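Local atomic coordinates of protein disulfide-isomerase A4 (Rattus norvegicus, PDB entry 3EC3), a protein that catalyses the rearrangement of disulfide bonds in proteins within the endoplasmic reticulum, this chain being its noncatalytic thioredoxin-like part. Residues K15-F20 against T63-F68; N49-D54 against Y109-A114; L69-S72 against L76-M79; G119-S124 against R133-V138; Y169-A174 against E221-F226. The protein carries 1 engineered substitution. All coordinates share one frame; numbering follows the deposited sequence.

Interaction 1. Residues K15-F20 against T63-F68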
# COMPACT_ATOMS: atom_id res chain seq x y z
N LYS A 15 -13.62 12.02 14.30
CA LYS A 15 -13.88 12.47 12.91
C LYS A 15 -12.60 12.55 12.09
O LYS A 15 -12.62 12.30 10.89
CB LYS A 15 -14.61 13.81 12.86
CG LYS A 15 -16.10 13.69 13.15
CD LYS A 15 -16.86 14.96 12.79
CE LYS A 15 -18.35 14.79 13.07
NZ LYS A 15 -19.12 16.02 12.74
N GLN A 16 -11.50 12.94 12.73
CA GLN A 16 -10.19 13.00 12.07
C GLN A 16 -9.82 11.61 11.53
O GLN A 16 -9.39 11.46 10.37
CB GLN A 16 -9.14 13.49 13.08
CG GLN A 16 -7.68 13.61 12.57
CD GLN A 16 -7.42 14.92 11.83
OE1 GLN A 16 -8.34 15.59 11.36
NE2 GLN A 16 -6.16 15.32 11.77
N VAL A 17 -9.94 10.60 12.39
CA VAL A 17 -9.60 9.22 11.95
C VAL A 17 -10.54 8.75 10.83
O VAL A 17 -10.08 8.19 9.85
CB VAL A 17 -9.69 8.23 13.13
CG1 VAL A 17 -9.28 6.80 12.66
CG2 VAL A 17 -8.82 8.69 14.27
N GLN A 18 -11.83 8.99 10.97
CA GLN A 18 -12.81 8.70 9.89
C GLN A 18 -12.45 9.35 8.55
O GLN A 18 -12.47 8.72 7.50
CB GLN A 18 -14.22 9.06 10.37
CG GLN A 18 -14.67 8.14 11.56
CD GLN A 18 -15.97 8.60 12.24
OE1 GLN A 18 -16.21 9.78 12.41
NE2 GLN A 18 -16.79 7.65 12.64
N GLU A 19 -12.06 10.62 8.60
CA GLU A 19 -11.63 11.33 7.40
C GLU A 19 -10.35 10.72 6.76
O GLU A 19 -10.23 10.64 5.55
CB GLU A 19 -11.44 12.80 7.75
CG GLU A 19 -10.78 13.65 6.68
CD GLU A 19 -10.60 15.09 7.15
OE1 GLU A 19 -11.47 15.92 6.83
OE2 GLU A 19 -9.64 15.36 7.91
N PHE A 20 -9.41 10.29 7.57
CA PHE A 20 -8.24 9.62 7.05
C PHE A 20 -8.62 8.35 6.27
O PHE A 20 -8.08 8.09 5.19
CB PHE A 20 -7.28 9.31 8.18
CG PHE A 20 -6.57 10.56 8.71
CD1 PHE A 20 -6.63 11.75 8.00
CD2 PHE A 20 -5.84 10.51 9.87
CE1 PHE A 20 -5.98 12.89 8.46
CE2 PHE A 20 -5.20 11.65 10.33
CZ PHE A 20 -5.27 12.83 9.61
N THR A 63 -9.11 7.56 25.05
CA THR A 63 -9.73 6.25 25.31
C THR A 63 -10.94 6.06 24.40
O THR A 63 -11.26 4.95 24.05
CB THR A 63 -10.11 6.04 26.80
OG1 THR A 63 -11.03 7.05 27.23
CG2 THR A 63 -8.87 6.09 27.67
N GLU A 64 -11.58 7.16 24.01
CA GLU A 64 -12.71 7.14 23.08
C GLU A 64 -12.29 6.59 21.72
O GLU A 64 -12.96 5.73 21.12
CB GLU A 64 -13.30 8.55 22.97
CG GLU A 64 -14.07 8.84 21.66
CD GLU A 64 -14.59 10.28 21.62
OE1 GLU A 64 -14.26 11.00 20.65
OE2 GLU A 64 -15.28 10.71 22.57
N ILE A 65 -11.14 7.06 21.23
CA ILE A 65 -10.68 6.61 19.94
C ILE A 65 -10.17 5.17 20.04
O ILE A 65 -10.40 4.38 19.13
CB ILE A 65 -9.63 7.60 19.33
CG1 ILE A 65 -10.30 8.98 19.09
CG2 ILE A 65 -8.97 6.96 18.08
CD1 ILE A 65 -9.42 10.00 18.40
N ALA A 66 -9.49 4.83 21.14
CA ALA A 66 -9.01 3.46 21.36
C ALA A 66 -10.22 2.49 21.35
O ALA A 66 -10.19 1.47 20.66
CB ALA A 66 -8.26 3.36 22.70
N LYS A 67 -11.26 2.85 22.09
CA LYS A 67 -12.54 2.06 22.10
C LYS A 67 -13.10 1.87 20.69
O LYS A 67 -13.36 0.72 20.26
CB LYS A 67 -13.57 2.69 23.05
CG LYS A 67 -13.06 2.74 24.47
CD LYS A 67 -14.02 3.35 25.52
CE LYS A 67 -13.30 3.49 26.86
NZ LYS A 67 -13.99 4.46 27.78
N PHE A 68 -13.26 2.97 19.96
CA PHE A 68 -13.67 2.90 18.55
C PHE A 68 -12.80 1.95 17.75
O PHE A 68 -13.32 1.17 16.93
CB PHE A 68 -13.68 4.29 17.89
CG PHE A 68 -13.87 4.26 16.40
CD1 PHE A 68 -12.78 4.37 15.54
CD2 PHE A 68 -15.15 4.15 15.84
CE1 PHE A 68 -12.95 4.36 14.13
CE2 PHE A 68 -15.32 4.13 14.44
CZ PHE A 68 -14.23 4.24 13.59

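Interaction 2. Residues N49-D54 against Y109-A114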
# COMPACT_ATOMS: atom_id res chain seq x y z
N ASN A 49 10.44 9.82 13.94
CA ASN A 49 11.42 10.82 13.56
C ASN A 49 12.33 10.29 12.46
O ASN A 49 12.59 10.98 11.47
CB ASN A 49 12.27 11.29 14.75
CG ASN A 49 13.33 12.25 14.33
OD1 ASN A 49 13.03 13.32 13.78
ND2 ASN A 49 14.60 11.85 14.47
N THR A 50 12.78 9.05 12.63
CA THR A 50 13.64 8.40 11.66
C THR A 50 12.94 8.24 10.31
O THR A 50 13.56 8.44 9.26
CB THR A 50 14.11 7.04 12.21
OG1 THR A 50 14.95 7.27 13.35
CG2 THR A 50 14.89 6.27 11.19
N LEU A 51 11.66 7.89 10.34
CA LEU A 51 10.89 7.65 9.12
C LEU A 51 10.10 8.87 8.58
O LEU A 51 9.32 8.73 7.63
CB LEU A 51 9.95 6.45 9.30
CG LEU A 51 10.50 5.04 9.47
CD1 LEU A 51 9.39 4.04 9.78
CD2 LEU A 51 11.26 4.59 8.19
N ARG A 52 10.35 10.05 9.12
CA ARG A 52 9.50 11.24 8.86
C ARG A 52 9.43 11.76 7.41
O ARG A 52 8.46 12.43 7.04
CB ARG A 52 9.87 12.41 9.80
CG ARG A 52 11.17 13.14 9.45
CD ARG A 52 11.58 14.11 10.57
NE ARG A 52 10.53 15.11 10.86
CZ ARG A 52 10.26 15.59 12.07
NH1 ARG A 52 10.93 15.18 13.14
NH2 ARG A 52 9.29 16.50 12.21
N GLU A 53 10.46 11.47 6.61
CA GLU A 53 10.49 11.89 5.21
C GLU A 53 9.67 10.92 4.34
O GLU A 53 9.20 11.30 3.25
CB GLU A 53 11.93 11.98 4.70
CG GLU A 53 12.76 13.05 5.41
CD GLU A 53 14.15 13.20 4.83
OE1 GLU A 53 14.27 13.27 3.59
OE2 GLU A 53 15.13 13.27 5.62
N ASP A 54 9.47 9.70 4.83
CA ASP A 54 8.80 8.65 4.06
C ASP A 54 7.34 8.34 4.42
O ASP A 54 6.61 7.79 3.59
CB ASP A 54 9.63 7.35 4.09
CG ASP A 54 11.06 7.55 3.60
OD1 ASP A 54 11.27 8.36 2.66
OD2 ASP A 54 11.96 6.90 4.18
N TYR A 109 8.21 -2.69 11.65
CA TYR A 109 6.78 -3.06 11.51
C TYR A 109 6.05 -2.11 10.54
O TYR A 109 5.20 -2.55 9.73
CB TYR A 109 6.10 -3.01 12.88
CG TYR A 109 4.73 -3.65 12.97
CD1 TYR A 109 3.59 -2.89 12.84
CD2 TYR A 109 4.59 -5.02 13.20
CE1 TYR A 109 2.33 -3.45 12.96
CE2 TYR A 109 3.35 -5.60 13.31
CZ TYR A 109 2.22 -4.80 13.18
OH TYR A 109 0.98 -5.37 13.27
N VAL A 110 6.34 -0.82 10.65
CA VAL A 110 5.77 0.20 9.75
C VAL A 110 6.18 -0.09 8.30
O VAL A 110 5.36 -0.12 7.42
CB VAL A 110 6.22 1.63 10.16
CG1 VAL A 110 5.81 2.63 9.10
CG2 VAL A 110 5.61 2.00 11.52
N VAL A 111 7.47 -0.34 8.07
CA VAL A 111 7.93 -0.61 6.69
C VAL A 111 7.26 -1.90 6.18
O VAL A 111 6.67 -1.89 5.11
CB VAL A 111 9.49 -0.62 6.56
CG1 VAL A 111 9.94 -1.05 5.14
CG2 VAL A 111 10.06 0.77 6.89
N LYS A 112 7.29 -2.94 6.98
CA LYS A 112 6.68 -4.21 6.65
C LYS A 112 5.23 -4.06 6.23
O LYS A 112 4.83 -4.59 5.18
CB LYS A 112 6.80 -5.18 7.83
CG LYS A 112 6.11 -6.53 7.58
CD LYS A 112 6.53 -7.57 8.58
CE LYS A 112 5.79 -8.89 8.36
NZ LYS A 112 6.07 -9.85 9.50
N HIS A 113 4.45 -3.32 7.02
CA HIS A 113 3.00 -3.26 6.85
C HIS A 113 2.41 -2.01 6.18
O HIS A 113 1.20 -1.85 6.14
CB HIS A 113 2.28 -3.50 8.18
CG HIS A 113 2.41 -4.91 8.65
ND1 HIS A 113 3.15 -5.26 9.76
CD2 HIS A 113 1.95 -6.06 8.12
CE1 HIS A 113 3.11 -6.58 9.90
NE2 HIS A 113 2.38 -7.08 8.92
N ALA A 114 3.24 -1.18 5.60
CA ALA A 114 2.71 0.05 5.05
C ALA A 114 2.05 -0.10 3.68
O ALA A 114 1.34 0.81 3.27
CB ALA A 114 3.79 1.11 4.98

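Interaction 3. Residues L69-S72 against L76-M79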
# COMPACT_ATOMS: atom_id res chain seq x y z
N LEU A 69 -11.49 2.00 17.95
CA LEU A 69 -10.56 1.19 17.18
C LEU A 69 -10.44 -0.24 17.68
O LEU A 69 -9.71 -1.04 17.09
CB LEU A 69 -9.16 1.78 17.18
CG LEU A 69 -9.00 3.13 16.50
CD1 LEU A 69 -7.54 3.55 16.62
CD2 LEU A 69 -9.47 3.05 15.04
N LYS A 70 -11.12 -0.52 18.77
CA LYS A 70 -11.12 -1.83 19.40
C LYS A 70 -9.71 -2.28 19.87
O LYS A 70 -9.36 -3.46 19.80
CB LYS A 70 -11.88 -2.84 18.50
CG LYS A 70 -13.36 -2.42 18.27
CD LYS A 70 -14.34 -3.62 17.92
CE LYS A 70 -15.73 -3.44 18.58
NZ LYS A 70 -16.64 -4.67 18.50
N VAL A 71 -8.92 -1.33 20.39
CA VAL A 71 -7.56 -1.62 20.90
C VAL A 71 -7.40 -1.09 22.32
O VAL A 71 -8.06 -0.11 22.69
CB VAL A 71 -6.43 -1.00 20.01
CG1 VAL A 71 -6.48 -1.51 18.57
CG2 VAL A 71 -6.44 0.55 20.05
N SER A 72 -6.54 -1.70 23.12
CA SER A 72 -6.21 -1.08 24.41
C SER A 72 -5.08 -0.05 24.18
O SER A 72 -4.58 0.10 23.05
CB SER A 72 -5.84 -2.11 25.47
OG SER A 72 -4.85 -2.98 24.96
N LEU A 76 0.75 0.40 18.44
CA LEU A 76 0.91 1.05 17.16
C LEU A 76 -0.11 0.38 16.22
O LEU A 76 -0.15 -0.85 16.11
CB LEU A 76 2.33 0.76 16.70
CG LEU A 76 3.02 1.41 15.50
CD1 LEU A 76 3.59 0.38 14.53
CD2 LEU A 76 2.25 2.59 14.85
N VAL A 77 -0.93 1.17 15.52
CA VAL A 77 -2.01 0.62 14.72
C VAL A 77 -1.76 1.17 13.31
O VAL A 77 -1.55 2.37 13.15
CB VAL A 77 -3.39 1.09 15.24
CG1 VAL A 77 -4.49 0.59 14.33
CG2 VAL A 77 -3.61 0.65 16.72
N LEU A 78 -1.77 0.29 12.31
CA LEU A 78 -1.64 0.71 10.92
C LEU A 78 -2.90 0.27 10.21
O LEU A 78 -3.31 -0.93 10.30
CB LEU A 78 -0.44 0.05 10.25
CG LEU A 78 0.87 0.87 10.25
CD1 LEU A 78 1.48 0.70 11.57
CD2 LEU A 78 1.82 0.32 9.13
N MSE A 79 -3.51 1.22 9.50
CA MSE A 79 -4.72 0.95 8.78
C MSE A 79 -4.61 1.52 7.38
O MSE A 79 -3.85 2.46 7.15
CB MSE A 79 -5.89 1.60 9.51
CG MSE A 79 -6.13 1.01 10.88
SE MSE A 79 -7.54 2.00 11.80
CE MSE A 79 -6.46 3.53 12.35

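Interaction 4. Residues G119-S124 against R133-V138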
# COMPACT_ATOMS: atom_id res chain seq x y z
N GLY A 119 -2.19 -1.70 -3.81
CA GLY A 119 -2.23 -0.26 -3.67
C GLY A 119 -2.18 0.42 -5.01
O GLY A 119 -2.23 -0.24 -6.05
N HIS A 120 -2.08 1.75 -4.98
CA HIS A 120 -2.07 2.57 -6.20
C HIS A 120 -0.67 3.18 -6.35
O HIS A 120 -0.25 4.02 -5.55
CB HIS A 120 -3.11 3.71 -6.11
CG HIS A 120 -3.16 4.60 -7.33
ND1 HIS A 120 -3.89 5.77 -7.36
CD2 HIS A 120 -2.58 4.49 -8.55
CE1 HIS A 120 -3.76 6.35 -8.54
NE2 HIS A 120 -2.99 5.58 -9.30
N ARG A 121 0.07 2.67 -7.35
CA ARG A 121 1.41 3.16 -7.67
C ARG A 121 1.25 4.42 -8.52
O ARG A 121 0.57 4.41 -9.53
CB ARG A 121 2.21 2.08 -8.40
CG ARG A 121 3.59 2.55 -8.94
CD ARG A 121 4.12 1.41 -9.77
NE ARG A 121 5.43 1.66 -10.38
CZ ARG A 121 5.63 1.75 -11.69
NH1 ARG A 121 6.85 1.92 -12.16
NH2 ARG A 121 4.60 1.65 -12.53
N LYS A 122 1.87 5.50 -8.06
CA LYS A 122 1.73 6.81 -8.65
C LYS A 122 3.12 7.33 -8.93
O LYS A 122 4.03 7.07 -8.17
CB LYS A 122 1.06 7.74 -7.64
CG LYS A 122 -0.40 7.46 -7.42
CD LYS A 122 -1.06 8.58 -6.66
CE LYS A 122 -0.86 8.44 -5.19
NZ LYS A 122 -1.98 9.13 -4.49
N THR A 123 3.29 8.08 -10.02
CA THR A 123 4.58 8.75 -10.24
C THR A 123 5.04 9.57 -9.00
O THR A 123 6.24 9.72 -8.77
CB THR A 123 4.58 9.63 -11.52
OG1 THR A 123 3.49 10.56 -11.49
CG2 THR A 123 4.49 8.76 -12.77
N SER A 124 4.09 10.07 -8.20
CA SER A 124 4.42 10.75 -6.94
C SER A 124 4.85 9.85 -5.76
O SER A 124 5.44 10.32 -4.79
CB SER A 124 3.28 11.70 -6.53
OG SER A 124 2.09 10.99 -6.25
N ARG A 133 11.18 -5.07 -5.30
CA ARG A 133 11.05 -5.91 -6.50
C ARG A 133 11.14 -7.40 -6.11
O ARG A 133 11.78 -7.75 -5.08
CB ARG A 133 12.16 -5.60 -7.54
CG ARG A 133 12.28 -4.16 -7.96
CD ARG A 133 11.35 -3.85 -9.12
NE ARG A 133 11.39 -2.45 -9.51
CZ ARG A 133 10.75 -1.46 -8.89
NH1 ARG A 133 10.00 -1.70 -7.82
NH2 ARG A 133 10.84 -0.22 -9.35
N PRO A 134 10.51 -8.28 -6.91
CA PRO A 134 9.69 -7.98 -8.10
C PRO A 134 8.35 -7.23 -7.83
O PRO A 134 7.72 -7.44 -6.80
CB PRO A 134 9.39 -9.36 -8.70
CG PRO A 134 10.44 -10.28 -8.13
CD PRO A 134 10.65 -9.73 -6.71
N LEU A 135 7.94 -6.40 -8.78
CA LEU A 135 6.71 -5.61 -8.67
C LEU A 135 5.82 -5.91 -9.88
O LEU A 135 6.26 -5.77 -11.04
CB LEU A 135 7.05 -4.12 -8.62
CG LEU A 135 5.89 -3.14 -8.83
CD1 LEU A 135 4.89 -3.19 -7.66
CD2 LEU A 135 6.49 -1.74 -8.98
N VAL A 136 4.59 -6.33 -9.60
CA VAL A 136 3.63 -6.62 -10.66
C VAL A 136 2.77 -5.36 -10.79
O VAL A 136 2.17 -4.96 -9.83
CB VAL A 136 2.76 -7.87 -10.33
CG1 VAL A 136 1.71 -8.15 -11.47
CG2 VAL A 136 3.64 -9.10 -10.09
N VAL A 137 2.74 -4.72 -11.97
CA VAL A 137 1.93 -3.52 -12.19
C VAL A 137 0.79 -3.76 -13.16
O VAL A 137 1.01 -4.30 -14.24
CB VAL A 137 2.77 -2.35 -12.75
CG1 VAL A 137 1.87 -1.05 -12.81
CG2 VAL A 137 4.02 -2.11 -11.85
N VAL A 138 -0.43 -3.36 -12.78
CA VAL A 138 -1.60 -3.46 -13.65
C VAL A 138 -2.06 -2.04 -14.05
O VAL A 138 -2.43 -1.22 -13.19
CB VAL A 138 -2.74 -4.32 -13.03
CG1 VAL A 138 -4.01 -4.31 -13.90
CG2 VAL A 138 -2.25 -5.78 -12.79

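Interaction 5. Residues Y169-A174 against E221-F226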
# COMPACT_ATOMS: atom_id res chain seq x y z
N TYR A 169 5.65 -11.33 -4.17
CA TYR A 169 5.75 -10.18 -5.08
C TYR A 169 4.84 -9.06 -4.57
O TYR A 169 3.84 -9.34 -3.92
CB TYR A 169 5.31 -10.57 -6.50
CG TYR A 169 6.03 -11.80 -7.03
CD1 TYR A 169 7.40 -11.99 -6.78
CD2 TYR A 169 5.34 -12.77 -7.77
CE1 TYR A 169 8.09 -13.13 -7.27
CE2 TYR A 169 6.02 -13.91 -8.27
CZ TYR A 169 7.37 -14.08 -8.01
OH TYR A 169 8.01 -15.21 -8.49
N THR A 170 5.20 -7.82 -4.90
CA THR A 170 4.35 -6.62 -4.62
C THR A 170 3.48 -6.39 -5.87
O THR A 170 3.96 -6.55 -6.99
CB THR A 170 5.23 -5.42 -4.35
OG1 THR A 170 6.21 -5.75 -3.32
CG2 THR A 170 4.39 -4.19 -3.94
N PHE A 171 2.18 -6.10 -5.68
CA PHE A 171 1.26 -5.84 -6.81
C PHE A 171 0.73 -4.43 -6.61
O PHE A 171 0.56 -3.97 -5.45
CB PHE A 171 0.08 -6.79 -6.77
CG PHE A 171 0.38 -8.24 -7.14
CD1 PHE A 171 1.13 -9.07 -6.31
CD2 PHE A 171 -0.15 -8.79 -8.31
CE1 PHE A 171 1.37 -10.41 -6.65
CE2 PHE A 171 0.09 -10.14 -8.66
CZ PHE A 171 0.85 -10.95 -7.83
N ALA A 172 0.52 -3.73 -7.71
CA ALA A 172 -0.06 -2.38 -7.64
C ALA A 172 -0.88 -2.13 -8.89
O ALA A 172 -0.57 -2.72 -9.97
CB ALA A 172 1.05 -1.33 -7.52
N ILE A 173 -1.89 -1.27 -8.79
CA ILE A 173 -2.54 -0.79 -10.01
C ILE A 173 -1.89 0.57 -10.32
O ILE A 173 -1.39 1.26 -9.42
CB ILE A 173 -4.08 -0.65 -9.81
CG1 ILE A 173 -4.38 0.42 -8.76
CG2 ILE A 173 -4.73 -2.07 -9.54
CD1 ILE A 173 -5.89 0.78 -8.67
N ALA A 174 -1.89 0.96 -11.59
CA ALA A 174 -1.23 2.18 -12.02
C ALA A 174 -2.08 2.82 -13.12
O ALA A 174 -2.69 2.11 -13.94
CB ALA A 174 0.18 1.90 -12.54
N GLU A 221 -1.40 -16.42 -14.91
CA GLU A 221 -0.55 -17.13 -15.88
C GLU A 221 0.75 -16.38 -16.18
O GLU A 221 1.82 -16.98 -16.26
CB GLU A 221 -1.33 -17.39 -17.16
CG GLU A 221 -2.56 -18.27 -16.91
CD GLU A 221 -3.36 -18.62 -18.18
OE1 GLU A 221 -3.40 -17.82 -19.16
OE2 GLU A 221 -3.99 -19.69 -18.19
N PHE A 222 0.64 -15.07 -16.34
CA PHE A 222 1.74 -14.14 -16.58
C PHE A 222 2.75 -14.12 -15.42
O PHE A 222 3.96 -14.25 -15.63
CB PHE A 222 1.14 -12.74 -16.86
CG PHE A 222 2.15 -11.62 -17.01
CD1 PHE A 222 2.04 -10.48 -16.20
CD2 PHE A 222 3.14 -11.67 -17.99
CE1 PHE A 222 2.92 -9.41 -16.34
CE2 PHE A 222 4.04 -10.61 -18.14
CZ PHE A 222 3.94 -9.47 -17.31
N VAL A 223 2.23 -13.97 -14.19
CA VAL A 223 3.05 -14.05 -12.97
C VAL A 223 3.70 -15.45 -12.79
O VAL A 223 4.88 -15.55 -12.41
CB VAL A 223 2.22 -13.64 -11.71
CG1 VAL A 223 2.98 -13.89 -10.42
CG2 VAL A 223 1.77 -12.14 -11.83
N MSE A 224 2.94 -16.51 -13.03
CA MSE A 224 3.47 -17.87 -12.95
C MSE A 224 4.60 -18.06 -13.97
O MSE A 224 5.66 -18.63 -13.65
CB MSE A 224 2.37 -18.92 -13.16
CG MSE A 224 1.68 -19.39 -11.88
SE MSE A 224 2.98 -20.25 -10.66
CE MSE A 224 1.83 -20.71 -9.11
N ALA A 225 4.38 -17.57 -15.19
CA ALA A 225 5.38 -17.73 -16.26
C ALA A 225 6.65 -16.96 -15.88
O ALA A 225 7.79 -17.45 -16.10
CB ALA A 225 4.84 -17.29 -17.60
N PHE A 226 6.45 -15.79 -15.27
CA PHE A 226 7.55 -15.00 -14.71
C PHE A 226 8.34 -15.78 -13.67
O PHE A 226 9.56 -15.83 -13.74
CB PHE A 226 7.05 -13.69 -14.08
CG PHE A 226 8.12 -12.99 -13.24
CD1 PHE A 226 8.11 -13.09 -11.85
CD2 PHE A 226 9.14 -12.27 -13.86
CE1 PHE A 226 9.09 -12.45 -11.09
CE2 PHE A 226 10.14 -11.64 -13.11
CZ PHE A 226 10.12 -11.73 -11.73

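Interaction 1. Residues K15-F20 against T63-F68
Val17 and Ile65 make the apolar part of this helix-helix contact, and each side chain starts out toward the other helix. The touch is one methyl against one methyl, Val17 CG2 lying 4.2 Å from Ile65 CG2. Different rotamers bring them together: CG2 of Val17 stands beside its own backbone N, whereas in Ile65 CG1 takes that place (chi1 -63°), which leaves CG2 anti to N and facing Val17. The backbones stay well separated, the CA atoms of Val17 and Ile65 being 8.5 Å apart. Ile11, from the loop ahead of helix 14-23, touches both side chains and completes this apolar cluster.

The second kind of contact pairs an amide with an aromatic ring on the more exposed side. Gln18 leaves its helix at an angle to the interface, but its side chain swings round until NE2 is 4.2 Å from Phe68 CE2, approaching the ring obliquely.

No hydrogen bond joins the two segments, and the surface buried between them is 157 Å². Dispersion and exclusion of water probably hold the buried Val17-Ile65 pair, while Gln18-Phe68 is a loose contact on the open side; helices 14-23 and 63-69 thus meet here without a directional polar link.

Interaction 2. Residues N49-D54 against Y109-A114
Leu51 spans the gap to helix 103-113 by laying its two methyls on neighbouring valines. CD1 rests on the flank of Val110, 3.9 Å from CG1 and 4.0 Å from CB, while CD2 meets Val111 CG2 at 4.2 Å. The torsions aim the fork: CG is anti to the carbonyl carbon (chi1 -67°) and CD1 continues outward in a trans chain (chi2 175°). Leu51 and Val110 run antiparallel alongside one another, and CD1 meets both a branch point and a methyl. Val111 sits at the exposed margin, where its side chain leaves the backbone to one side of the contact.

Two polar side chains are tied within their own segments. Arg52 NH1 gives a 2.9 Å hydrogen bond to Asn49 OD1 (N-H...O angle 151°), in the carbonyl plane and almost exactly in the guanidinium plane; Arg52 NH2 bonds Ser5 O as well. On the other segment, His113 ND1 lies over the centre of the Tyr109 ring and makes a weak hydrogen bond to Tyr109 O.

Val110 also packs on Leu76 of strand 75-79. Two helices, 39-51 and 103-113, lying side by side on one face of the central sheet are the arrangement expected of a thioredoxin-like fold.

Interaction 3. Residues L69-S72 against L76-M79
Leu69 and Met79, a selenomethionine in this structure, form one of two apolar pairs joining the end of helix 63-69 and the loop after it to strand 75-79. CD2 of Leu69 lies 3.9 Å from the selenium SE of Met79 and 4.1 Å from its methyl CE. The bend at the last torsion of Met79 (chi3 -78°) folds CE back, so that both atoms meet the same leucine methyl. In the second pair, Val71 CG1 and Val77 CG2 meet end on, tip to tip, and stop 4.0 Å apart. Their methyls bridge backbones whose CA atoms are 8.6 Å apart at Val71 and Val77. Leu30 and Val32 of strand 28-32 extend this packing, the first touching Leu69 and the second Val77.

The other side of the 69-72 segment is loose. Lys70 and Ser72 are exposed and alternate with the inward Leu69 and Val71. The switch comes at Lys70, whose positive phi (61°) belongs to a Schellman motif ending the helix; a probable hydrogen bond from Val71 N to Ala66 O ties the chain back into the last turn. On the strand, Leu76 and Leu78 turn to the opposite sheet face, against helix 103-113.

With no hydrogen bond between the segments and only hydrocarbon and selenium at the interface, cohesion here is hydrophobic, while the polar residues are left on the solvent side.

Interaction 4. Residues G119-S124 against R133-V138
Arg121 NH2 is held by a salt bridge to Glu182 OE2 and at the same time lies 3.8 Å from Val137 CG1 and 3.9 Å from Val137 CG2. The same guanidinium makes a cation-pi contact with Tyr179, so a buried charge has both an acidic and an aromatic partner. Across the contact itself the interactions are purely van der Waals. Val137 CG2 sits over one face of the guanidinium, 4.2 Å from CZ of Arg121, and the two side chains cross at about a right angle. Leu135 CD2 comes in obliquely nearer the backbone end of the side chain, 3.8 Å from NE and 4.0 Å from CD of Arg121.

A chain extended from CG to NE makes this reach possible: CG is anti to the backbone N (chi1 173°), and the next two torsions are also trans. Arg133 NH2 stands 5.3 Å from Arg121 NH1, a like-charge approach; the Glu182 salt bridge probably offsets part of the charge of Arg121.

The strands are not neighbours in the sheet. Strand 170-175 runs between 118-121 and 135-140, and Arg121 passes over its Ala172 to touch Leu135 and Val137. Helix 180-185 supplies Glu182 on this face, whereas Val136, between the two contact residues, turns to the other face and packs on Val223 of helix 216-227.

Interaction 5. Residues Y169-A174 against E221-F226
Val223 of helix 216-227 projects between Tyr169 and Phe171, a contact between a helix and the start of a sheet strand in the second thioredoxin-like domain of this chain. Tyr169 just precedes strand 170-175 and Phe171 lies two residues on, so the two rings form a shallow hollow into which the branched valine fits. One methyl goes to each wall. CG1, anti to the backbone N (chi1 172°), lies at the edge of the tyrosine ring, 3.7 Å from both CD2 and CE2 of Tyr169. CG2 of Val223 turns the other way and meets Phe171 CE2 obliquely at 4.1 Å. The bump is thus seated between two aromatic flanks.

One helical turn further on, Phe226 provides the second protrusion. Its ring presents an edge to the face of Tyr169 in a T-shaped stack, centroids 5.5 Å apart and planes at 76°. Tyr169 is therefore approached in two ways by the same helix, by Val223 near the ring plane and by Phe226 from above a face, which probably limits the movement of the ring.

Other parts of the domain continue the packing. Phe171 also reaches Val159, Val162 and Ala163 of helix 149-163, while Pro134 touches both Tyr169 and Phe226. The Tyr169 hydroxyl is hydrogen-bonded to NZ of Lys227, which follows Phe226 in the helix. Close to this hydroxyl, Phe226 CE1 is 3.9 Å from both CZ and OH of Tyr169.

In the fold
Interactions 1, 2 and 3 belong to the first thioredoxin-like domain, interactions 4 and 5 to the second. Strand 75-79, in interaction 3, lies between the two helix pairs: interaction 1 joins helices on one face of the first sheet, interaction 2 those on the other, their centres about 21 Å apart. Interactions 1 and 3 touch and follow in series, while interaction 3 falls in sequence between the two segments of interaction 2. Interactions 4 and 5 share the second sheet, centres about 10 Å apart, with strands 135-140 and 170-175 adjacent. The two separate five-stranded sheets point to two cores in the noncatalytic region, and the roughly 35 Å between the centres of interactions 1 and 5 agrees.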